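Local coordinates for peptidase S8 and S53, subtilisin, kexin, sedolisin (Mycobacterium smegmatis, PDB 4KG7), which probably acts as a subtilisin-like serine endopeptidase, the mycosin MycP3 of the ESX-3 type VII secretion system, at residues Q67-D73 with A173-S179; A109-G114 with V124-L130; I133-S137 with D157-L161; A203-V209 with L339-V345. All blocks are in the same frame, centred on the assembly; numbering follows the deposited sequence.

Contact 1 of 4, residues Q67-D73 with A173-S179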
# COMPACT_ATOMS: atom_id res chain seq x y z
N GLN A 67 -14.20 0.17 -11.25
CA GLN A 67 -13.64 0.20 -9.89
C GLN A 67 -12.85 1.46 -9.66
O GLN A 67 -12.19 1.95 -10.57
CB GLN A 67 -12.76 -1.02 -9.66
CG GLN A 67 -13.46 -2.34 -9.89
CD GLN A 67 -14.85 -2.38 -9.32
OE1 GLN A 67 -15.01 -2.31 -8.11
NE2 GLN A 67 -15.87 -2.44 -10.20
N THR A 68 -12.96 2.00 -8.44
CA THR A 68 -12.18 3.16 -8.04
C THR A 68 -11.24 2.74 -6.93
O THR A 68 -11.68 2.19 -5.92
CB THR A 68 -13.09 4.29 -7.52
OG1 THR A 68 -13.98 4.71 -8.58
CG2 THR A 68 -12.27 5.46 -7.10
N VAL A 69 -9.95 2.99 -7.10
CA VAL A 69 -8.93 2.68 -6.11
C VAL A 69 -8.35 3.98 -5.58
O VAL A 69 -7.86 4.81 -6.37
CB VAL A 69 -7.78 1.82 -6.69
CG1 VAL A 69 -6.77 1.47 -5.62
CG2 VAL A 69 -8.30 0.56 -7.39
N ALA A 70 -8.41 4.16 -4.27
CA ALA A 70 -7.76 5.33 -3.66
C ALA A 70 -6.31 5.00 -3.35
O ALA A 70 -6.03 3.96 -2.78
CB ALA A 70 -8.46 5.73 -2.38
N VAL A 71 -5.41 5.91 -3.71
CA VAL A 71 -3.97 5.79 -3.45
C VAL A 71 -3.67 6.84 -2.38
O VAL A 71 -3.64 8.04 -2.67
CB VAL A 71 -3.20 6.02 -4.76
CG1 VAL A 71 -1.69 6.01 -4.52
CG2 VAL A 71 -3.57 4.96 -5.78
N ILE A 72 -3.51 6.38 -1.15
CA ILE A 72 -3.19 7.21 -0.00
C ILE A 72 -1.69 7.16 0.10
O ILE A 72 -1.15 6.17 0.49
CB ILE A 72 -3.91 6.70 1.25
CG1 ILE A 72 -5.44 6.75 1.04
CG2 ILE A 72 -3.47 7.50 2.46
CD1 ILE A 72 -6.22 6.33 2.27
N ASP A 73 -1.01 8.23 -0.34
CA ASP A 73 0.43 8.11 -0.59
C ASP A 73 1.06 9.50 -0.65
O ASP A 73 0.60 10.43 0.00
CB ASP A 73 0.66 7.29 -1.85
CG ASP A 73 1.92 6.47 -1.82
OD1 ASP A 73 2.99 7.07 -1.89
OD2 ASP A 73 1.87 5.20 -1.76
N ALA A 173 -14.31 5.03 -3.03
CA ALA A 173 -13.30 4.02 -3.24
C ALA A 173 -13.77 2.64 -2.84
O ALA A 173 -14.24 2.46 -1.71
CB ALA A 173 -12.03 4.35 -2.47
N ARG A 174 -13.60 1.70 -3.77
CA ARG A 174 -13.86 0.28 -3.59
C ARG A 174 -12.65 -0.47 -3.02
O ARG A 174 -12.79 -1.53 -2.41
CB ARG A 174 -14.20 -0.32 -4.96
CG ARG A 174 -15.48 0.21 -5.56
CD ARG A 174 -16.65 -0.60 -5.04
NE ARG A 174 -16.83 -1.80 -5.85
CZ ARG A 174 -17.64 -2.83 -5.57
NH1 ARG A 174 -18.33 -2.87 -4.44
NH2 ARG A 174 -17.71 -3.85 -6.42
N VAL A 175 -11.47 0.06 -3.29
CA VAL A 175 -10.20 -0.48 -2.80
C VAL A 175 -9.44 0.74 -2.32
O VAL A 175 -9.46 1.77 -3.01
CB VAL A 175 -9.41 -1.21 -3.92
CG1 VAL A 175 -8.10 -1.76 -3.39
CG2 VAL A 175 -10.25 -2.33 -4.54
N ILE A 176 -8.80 0.64 -1.15
CA ILE A 176 -8.02 1.74 -0.60
C ILE A 176 -6.62 1.19 -0.36
O ILE A 176 -6.43 0.26 0.44
CB ILE A 176 -8.64 2.23 0.72
CG1 ILE A 176 -10.00 2.88 0.46
CG2 ILE A 176 -7.71 3.25 1.39
CD1 ILE A 176 -10.81 3.22 1.71
N ASN A 177 -5.64 1.76 -1.05
CA ASN A 177 -4.25 1.32 -1.02
C ASN A 177 -3.40 2.22 -0.12
O ASN A 177 -3.37 3.44 -0.32
CB ASN A 177 -3.68 1.31 -2.44
CG ASN A 177 -2.29 0.72 -2.47
OD1 ASN A 177 -2.11 -0.48 -2.60
ND2 ASN A 177 -1.30 1.56 -2.31
N ILE A 178 -2.72 1.59 0.83
CA ILE A 178 -1.88 2.29 1.79
C ILE A 178 -0.49 1.65 1.72
O ILE A 178 -0.16 0.73 2.47
CB ILE A 178 -2.48 2.24 3.21
CG1 ILE A 178 -3.94 2.69 3.23
CG2 ILE A 178 -1.64 3.05 4.20
CD1 ILE A 178 -4.69 2.42 4.51
N SER A 179 0.33 2.16 0.80
CA SER A 179 1.67 1.61 0.59
C SER A 179 2.74 2.18 1.53
O SER A 179 3.84 1.60 1.64
CB SER A 179 2.09 1.80 -0.86
OG SER A 179 1.44 0.88 -1.70
O HOH W 1 -0.49 4.10 -1.17
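Ile72 meets the neighbouring strand with the tip of its side chain: CD1 lies 3.5 Å from CG2 of Ile176, and a looser touch falls on Ile178. CG1 stands anti to the carbonyl carbon (chi1 -61°) and the chain runs straight on to CD1, which carries the methyl over the sheet face shared by Ala70, Ile176 and Ile178. Leu161 and Val165 of helix 150-170 pack against Ile72 there. The backbone of Ile72 is tied to Asn177, whose O accepts from Ile72 N at 3.1 Å nearly along the C=O axis. Asn177 N in turn donates to Ala70 O at 2.8 Å, and Ala70 N to Val175 O at 2.9 Å. That one residue, Ala70, bonds to both Val175 and Asn177 is the pattern of parallel strands, here two inner strands of the seven-stranded sheet of the subtilisin fold. Asp73, predicted to belong to the charge relay system, ends the first strand and is hydrogen-bonded to His104. Beside it a water accepts from Ser179 N at 2.9 Å and sits close to both Ile72 O and Asp73 OD2; the hydroxyl of Ser179 is bonded to Ser319 O. At the other end Arg174 N donates to Thr68 O at 2.9 Å. Bends at chi2 and chi3 turn the arginine toward Gln67, and NE donates to OE1 at 2.9 Å (165° at the hydrogen), within the carbonyl plane and at the guanidinium edge, although the amide and guanidinium planes stand 60° apart.

Contact 2 of 4, residues A109-G114 with V124-L130; sequences AGLIAG and VAPEARL
Leu130 and Ala113 pack together where the end of helix 104-113 faces the start of strand 129-134, the last two elements of a beta-alpha-beta unit that begins with strand 85-90. The apolar contacts gather on the fork of Leu130. Its CD1 rests 3.8 Å from CB of Ala109, one turn back along the helix, while CD2 lies 3.8 Å from CG2 of Ile112, the two side chains meeting at a slant. Between these touches, CG of Leu130 sits 4.0 Å from CB of Ala113. CG2, the branch pointing away from the backbone N, is what Ile112 offers to Leu130. Val69 and Val71 of strand 68-73 touch both Ile112 and Leu130, so the group belongs to the packing of helix against sheet.

Polar contacts are made by the backbone, at carbonyls near the end of the helix. Leu111 O accepts from Val124 N at 2.9 Å, the donor tilted 29° from the carbonyl plane, and Ile112 O accepts from Ala125 N at 2.9 Å. The returning chain is thereby pinned alongside the helix before it reaches the strand. A type I beta turn from Ala125 to Ala128 then redirects it, closed by Ala128 N donating to Ala125 O at 2.9 Å.

Close van der Waals contacts fill in the corner. Pro126 CB lies 3.6 Å from Gly114 O, and the methyl CB of Ala113 presses to within 3.3 Å of Ala125 O.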
# COMPACT_ATOMS: atom_id res chain seq x y z
N ALA A 109 0.71 4.11 -8.01
CA ALA A 109 -0.44 4.30 -8.90
C ALA A 109 -0.22 3.57 -10.23
O ALA A 109 -1.12 2.94 -10.78
CB ALA A 109 -0.66 5.79 -9.13
N GLY A 110 1.00 3.65 -10.76
CA GLY A 110 1.30 3.00 -12.01
C GLY A 110 1.12 1.50 -11.96
O GLY A 110 0.59 0.88 -12.89
N LEU A 111 1.55 0.87 -10.87
CA LEU A 111 1.39 -0.57 -10.75
C LEU A 111 -0.08 -0.96 -10.70
O LEU A 111 -0.46 -2.01 -11.20
CB LEU A 111 2.12 -1.11 -9.52
CG LEU A 111 3.64 -1.09 -9.59
CD1 LEU A 111 4.17 -1.60 -8.26
CD2 LEU A 111 4.17 -1.92 -10.74
N ILE A 112 -0.89 -0.13 -10.04
CA ILE A 112 -2.31 -0.41 -9.84
C ILE A 112 -3.08 -0.27 -11.15
O ILE A 112 -3.81 -1.17 -11.52
CB ILE A 112 -2.93 0.48 -8.75
CG1 ILE A 112 -2.25 0.19 -7.42
CG2 ILE A 112 -4.46 0.25 -8.69
CD1 ILE A 112 -2.63 1.14 -6.31
N ALA A 113 -2.91 0.85 -11.85
CA ALA A 113 -3.78 1.16 -12.99
C ALA A 113 -3.08 2.01 -14.03
O ALA A 113 -3.75 2.67 -14.84
CB ALA A 113 -5.02 1.85 -12.50
N GLY A 114 -1.76 1.92 -14.12
CA GLY A 114 -1.05 2.52 -15.26
C GLY A 114 -1.50 1.91 -16.60
O GLY A 114 -1.95 0.78 -16.66
N VAL A 124 -1.97 -3.35 -13.30
CA VAL A 124 -2.79 -4.56 -13.10
C VAL A 124 -4.22 -4.37 -13.62
O VAL A 124 -4.83 -5.28 -14.20
CB VAL A 124 -2.83 -4.95 -11.60
CG1 VAL A 124 -3.76 -6.13 -11.36
CG2 VAL A 124 -1.43 -5.28 -11.11
N ALA A 125 -4.76 -3.20 -13.32
CA ALA A 125 -6.17 -2.89 -13.54
C ALA A 125 -6.29 -1.57 -14.32
O ALA A 125 -6.78 -0.57 -13.80
CB ALA A 125 -6.87 -2.77 -12.18
N PRO A 126 -5.91 -1.58 -15.61
CA PRO A 126 -5.79 -0.31 -16.33
C PRO A 126 -7.15 0.36 -16.60
O PRO A 126 -7.19 1.54 -16.93
CB PRO A 126 -5.09 -0.69 -17.63
CG PRO A 126 -5.18 -2.15 -17.73
CD PRO A 126 -5.43 -2.73 -16.39
N GLU A 127 -8.24 -0.38 -16.47
CA GLU A 127 -9.56 0.22 -16.66
C GLU A 127 -10.16 0.75 -15.34
O GLU A 127 -11.24 1.36 -15.34
CB GLU A 127 -10.52 -0.75 -17.35
CG GLU A 127 -10.11 -1.00 -18.80
CD GLU A 127 -11.07 -1.89 -19.54
OE1 GLU A 127 -12.22 -2.02 -19.09
OE2 GLU A 127 -10.70 -2.45 -20.58
N ALA A 128 -9.46 0.55 -14.23
CA ALA A 128 -9.87 1.15 -12.97
C ALA A 128 -9.56 2.65 -12.97
O ALA A 128 -8.75 3.13 -13.75
CB ALA A 128 -9.19 0.46 -11.81
N ARG A 129 -10.21 3.38 -12.10
CA ARG A 129 -9.92 4.79 -11.90
C ARG A 129 -9.21 4.95 -10.58
O ARG A 129 -9.42 4.16 -9.67
CB ARG A 129 -11.20 5.60 -11.91
CG ARG A 129 -11.70 5.80 -13.33
CD ARG A 129 -12.94 6.67 -13.39
NE ARG A 129 -14.08 6.11 -12.64
CZ ARG A 129 -14.40 6.38 -11.37
NH1 ARG A 129 -13.67 7.20 -10.62
NH2 ARG A 129 -15.48 5.81 -10.84
N LEU A 130 -8.34 5.93 -10.50
CA LEU A 130 -7.61 6.17 -9.28
C LEU A 130 -8.04 7.49 -8.68
O LEU A 130 -8.36 8.43 -9.40
CB LEU A 130 -6.11 6.27 -9.59
CG LEU A 130 -5.51 5.00 -10.16
CD1 LEU A 130 -4.09 5.29 -10.63
CD2 LEU A 130 -5.55 3.89 -9.14

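Contact 3 of 4, residues I133-S137 with D157-L161; sequences IRQNS and DAETL
The side-chain amide of Gln135 and the carboxylate of Asp157 meet with their planes 73° apart, the two side chains crossing at about a right angle. At the nitrogen end of the amide, NE2 donates to Thr160 OG1 at 2.9 Å, with the hydroxyl oxygen 25° out of the amide plane. At its oxygen end, OE1 accepts from a water at 2.8 Å, and this water also lies close to the carboxylate. CB of Leu161 approaches NE2 to 3.7 Å.

The pair joins the loop after strand 129-134 to helix 150-170, which leads on to strand 175-178. This is a beta-alpha-beta crossover in the parallel sheet of the subtilisin fold, and it passes over strand 68-73, whose Ile72 packs against both Gln135 and Leu161. Gln135 reaches the helix because its CG is anti to the backbone N (chi1 180°) and the chain then bends sharply at chi2, bringing the amide against the helix turn from Asp157 to Leu161.

A weak bond from Gln135 NE2 to Asp157 OD1, 3.1 Å long, is less secure, since OD1 stands implausibly close to ND2 of Asn136 in the model, and the placing of that asparagine amide is likewise doubtful. The firmer anchor of the carboxylate lies elsewhere: Asp157 OD2 is hydrogen-bonded to Thr182 OG1.

A second water fastens the loop backbone to the helix. It donates to Gln135 O at 2.7 Å and is hydrogen-bonded to Thr160 OG1, also at 2.7 Å.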
# COMPACT_ATOMS: atom_id res chain seq x y z
N ILE A 133 -4.77 10.79 -2.92
CA ILE A 133 -4.82 11.59 -1.69
C ILE A 133 -3.38 11.65 -1.18
O ILE A 133 -2.79 10.61 -0.83
CB ILE A 133 -5.71 10.93 -0.62
CG1 ILE A 133 -7.15 10.84 -1.12
CG2 ILE A 133 -5.67 11.72 0.68
CD1 ILE A 133 -8.03 9.98 -0.23
N ARG A 134 -2.79 12.83 -1.16
CA ARG A 134 -1.45 12.93 -0.63
C ARG A 134 -1.54 13.02 0.89
O ARG A 134 -1.92 14.03 1.46
CB ARG A 134 -0.62 14.12 -1.17
CG ARG A 134 0.77 14.15 -0.52
CD ARG A 134 1.79 15.01 -1.22
NE ARG A 134 1.50 16.43 -1.09
CZ ARG A 134 2.31 17.39 -1.53
NH1 ARG A 134 3.49 17.08 -2.06
NH2 ARG A 134 1.96 18.66 -1.39
N GLN A 135 -1.18 11.93 1.55
CA GLN A 135 -1.26 11.82 3.00
C GLN A 135 0.05 12.06 3.70
O GLN A 135 0.06 12.41 4.89
CB GLN A 135 -1.88 10.45 3.37
CG GLN A 135 -2.03 10.17 4.86
CD GLN A 135 -0.81 9.51 5.48
OE1 GLN A 135 0.00 8.86 4.78
NE2 GLN A 135 -0.63 9.68 6.79
N ASN A 136 1.16 11.88 2.99
CA ASN A 136 2.46 12.13 3.60
C ASN A 136 3.54 12.38 2.61
O ASN A 136 3.40 12.09 1.42
CB ASN A 136 2.87 11.01 4.55
CG ASN A 136 3.67 11.53 5.77
OD1 ASN A 136 4.20 12.70 5.85
ND2 ASN A 136 3.76 10.65 6.77
N SER A 137 4.62 12.98 3.08
CA SER A 137 5.84 13.16 2.29
C SER A 137 6.97 13.40 3.25
O SER A 137 6.88 14.32 4.06
CB SER A 137 5.74 14.34 1.34
OG SER A 137 7.07 14.62 0.82
N ASP A 157 1.17 11.24 11.80
CA ASP A 157 0.89 10.43 10.63
C ASP A 157 -0.40 9.64 10.78
O ASP A 157 -1.17 9.48 9.84
CB ASP A 157 2.04 9.49 10.39
CG ASP A 157 1.97 8.89 9.04
OD1 ASP A 157 2.21 9.63 8.05
OD2 ASP A 157 1.66 7.68 8.97
N ALA A 158 -0.64 9.12 11.97
CA ALA A 158 -1.88 8.36 12.20
C ALA A 158 -3.09 9.29 12.08
O ALA A 158 -4.17 8.86 11.68
CB ALA A 158 -1.87 7.69 13.56
N GLU A 159 -2.91 10.53 12.51
CA GLU A 159 -4.01 11.49 12.57
C GLU A 159 -4.46 11.81 11.15
O GLU A 159 -5.65 11.83 10.86
CB GLU A 159 -3.59 12.74 13.34
CG GLU A 159 -4.71 13.72 13.68
CD GLU A 159 -5.14 14.60 12.51
OE1 GLU A 159 -4.32 14.98 11.66
OE2 GLU A 159 -6.34 14.96 12.49
N THR A 160 -3.53 12.04 10.23
CA THR A 160 -3.92 12.29 8.85
C THR A 160 -4.35 11.01 8.15
O THR A 160 -5.26 11.05 7.31
CB THR A 160 -2.81 12.95 8.04
OG1 THR A 160 -1.64 12.12 8.09
CG2 THR A 160 -2.50 14.32 8.57
N LEU A 161 -3.73 9.87 8.49
CA LEU A 161 -4.08 8.64 7.83
C LEU A 161 -5.58 8.33 8.08
O LEU A 161 -6.33 7.93 7.16
CB LEU A 161 -3.24 7.47 8.31
CG LEU A 161 -3.61 6.13 7.65
CD1 LEU A 161 -3.51 6.21 6.15
CD2 LEU A 161 -2.70 5.01 8.18
O HOH W 2 0.71 13.30 7.38
O HOH W 3 2.02 7.59 6.30

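Contact 4 of 4, residues A203-V209 with L339-V345; sequences ALEKDAV and LTARQVV
Asp207 OD1 accepts from Ala341 N at 2.8 Å in a nearly straight bond, 172° at the hydrogen, with the donor approaching from above the carboxylate plane, 35° out of it. A water adds a weak bond to the same oxygen and accepts in its turn from Arg342 N. The second oxygen, OD2, forms a salt bridge with Arg333 of helix 318-335 and lies 2.8 Å from another water, to which it is probably hydrogen-bonded, so both ends of the carboxylate are engaged. Its place at the amino end of helix 341-350 probably favours the negative charge.

Thr340 holds the N-cap of that helix, forming a capping box with Gln343: Gln343 N donates to Thr340 OG1 at 3.1 Å, and Thr340 N returns a bond to Gln343 OE1 at 2.9 Å. In this part of the subtilisin fold, the helix start is fixed against the turn leading from helix 193-205 into strand 209-213.

Beside this polar group, Val209 sets its two methyls against the helix. CG2 touches Ala341 CB at 3.7 Å and Val344 CG1 at 3.8 Å. CG1, anti to the backbone N (chi1 174°), lies 4.0 Å from Val345 CG2. Nearer the surface, the extended chain of Arg342 brings its guanidinium to Leu204, whose methyl CD2 stands 3.5 Å above the plane of that group, over its centre.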
# COMPACT_ATOMS: atom_id res chain seq x y z
N ALA A 203 -13.98 -0.16 6.03
CA ALA A 203 -14.02 -1.58 5.64
C ALA A 203 -15.39 -2.20 5.75
O ALA A 203 -15.70 -3.05 4.93
CB ALA A 203 -13.03 -2.39 6.44
N LEU A 204 -16.20 -1.78 6.71
CA LEU A 204 -17.50 -2.40 6.95
C LEU A 204 -18.64 -1.54 6.39
O LEU A 204 -19.23 -1.87 5.34
CB LEU A 204 -17.66 -2.74 8.45
CG LEU A 204 -16.65 -3.75 9.01
CD1 LEU A 204 -17.08 -4.15 10.42
CD2 LEU A 204 -16.46 -4.96 8.13
N GLU A 205 -18.90 -0.39 7.00
CA GLU A 205 -20.00 0.44 6.55
C GLU A 205 -19.84 0.85 5.10
O GLU A 205 -20.82 0.81 4.34
CB GLU A 205 -20.13 1.69 7.40
CG GLU A 205 -21.26 2.59 6.92
CD GLU A 205 -21.63 3.70 7.88
OE1 GLU A 205 -21.27 3.62 9.08
OE2 GLU A 205 -22.33 4.66 7.44
N LYS A 206 -18.61 1.23 4.70
CA LYS A 206 -18.40 1.64 3.31
C LYS A 206 -17.90 0.50 2.42
O LYS A 206 -17.75 0.69 1.22
CB LYS A 206 -17.47 2.84 3.23
CG LYS A 206 -17.93 4.06 4.04
CD LYS A 206 -19.27 4.62 3.60
CE LYS A 206 -19.23 5.20 2.21
NZ LYS A 206 -20.53 5.83 1.80
N ASP A 207 -17.64 -0.66 3.01
CA ASP A 207 -17.39 -1.89 2.25
C ASP A 207 -16.18 -1.81 1.34
O ASP A 207 -16.16 -2.42 0.26
CB ASP A 207 -18.64 -2.29 1.43
CG ASP A 207 -18.55 -3.73 0.88
OD1 ASP A 207 -18.19 -4.64 1.63
OD2 ASP A 207 -18.86 -3.91 -0.32
N ALA A 208 -15.14 -1.09 1.78
CA ALA A 208 -13.91 -0.98 0.99
C ALA A 208 -12.90 -2.04 1.37
O ALA A 208 -12.74 -2.33 2.56
CB ALA A 208 -13.30 0.40 1.18
N VAL A 209 -12.23 -2.62 0.37
CA VAL A 209 -11.08 -3.46 0.62
C VAL A 209 -9.86 -2.55 0.86
O VAL A 209 -9.46 -1.79 -0.02
CB VAL A 209 -10.79 -4.38 -0.59
CG1 VAL A 209 -9.49 -5.15 -0.37
CG2 VAL A 209 -11.93 -5.35 -0.77
N LEU A 339 -19.71 -9.01 -4.50
CA LEU A 339 -18.99 -9.48 -3.32
C LEU A 339 -18.73 -8.33 -2.36
O LEU A 339 -18.39 -7.20 -2.77
CB LEU A 339 -17.64 -10.12 -3.70
CG LEU A 339 -17.74 -11.41 -4.53
CD1 LEU A 339 -16.33 -11.91 -4.80
CD2 LEU A 339 -18.64 -12.43 -3.81
N THR A 340 -18.85 -8.62 -1.07
CA THR A 340 -18.42 -7.67 -0.01
C THR A 340 -16.90 -7.64 0.08
O THR A 340 -16.23 -8.52 -0.43
CB THR A 340 -18.98 -8.09 1.36
OG1 THR A 340 -18.38 -9.34 1.74
CG2 THR A 340 -20.47 -8.20 1.32
N ALA A 341 -16.39 -6.65 0.79
CA ALA A 341 -14.97 -6.55 1.00
C ALA A 341 -14.47 -7.80 1.72
O ALA A 341 -13.41 -8.30 1.38
CB ALA A 341 -14.62 -5.31 1.81
N ARG A 342 -15.22 -8.32 2.68
CA ARG A 342 -14.73 -9.53 3.39
C ARG A 342 -14.64 -10.69 2.40
O ARG A 342 -13.69 -11.49 2.45
CB ARG A 342 -15.62 -9.95 4.54
CG ARG A 342 -15.64 -9.02 5.74
CD ARG A 342 -16.64 -9.54 6.72
NE ARG A 342 -16.62 -8.95 8.05
CZ ARG A 342 -17.64 -8.31 8.61
NH1 ARG A 342 -18.79 -8.11 7.98
NH2 ARG A 342 -17.51 -7.89 9.86
N GLN A 343 -15.63 -10.81 1.52
CA GLN A 343 -15.63 -11.90 0.54
C GLN A 343 -14.45 -11.74 -0.41
O GLN A 343 -13.83 -12.73 -0.79
CB GLN A 343 -16.94 -11.95 -0.24
CG GLN A 343 -18.09 -12.51 0.55
CD GLN A 343 -19.41 -12.42 -0.21
OE1 GLN A 343 -19.85 -11.33 -0.58
NE2 GLN A 343 -20.05 -13.56 -0.45
N VAL A 344 -14.11 -10.50 -0.78
CA VAL A 344 -13.02 -10.26 -1.70
C VAL A 344 -11.69 -10.63 -1.05
O VAL A 344 -10.86 -11.30 -1.68
CB VAL A 344 -13.00 -8.79 -2.18
CG1 VAL A 344 -11.73 -8.48 -2.96
CG2 VAL A 344 -14.23 -8.47 -3.01
N VAL A 345 -11.51 -10.22 0.20
CA VAL A 345 -10.29 -10.56 0.91
C VAL A 345 -10.17 -12.10 1.04
O VAL A 345 -9.12 -12.66 0.82
CB VAL A 345 -10.22 -9.84 2.28
CG1 VAL A 345 -9.10 -10.42 3.14
CG2 VAL A 345 -10.03 -8.34 2.06
O HOH W 4 -17.22 -6.64 4.21
O HOH W 5 -21.00 -5.40 -1.30

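From the N terminus, strand 68-73 of contact 1 comes first in the chain, and its partner, strand 175-178, follows some hundred residues later. Contacts 2 and 3 close smaller loops one after the other within that span. Both draw on strand 129-134, near its beginning and its end, and this strand pairs with 68-73 on the side away from 175-178. Helix 150-170 of contact 3 then leads into strand 175-178 and so completes contact 1. Contact 4 follows in series: Val209, at the start of strand 209-213, pairs with Arg174 and Ile176 of contact 1, extending the sheet, while its long loop brings in the late helix 341-350.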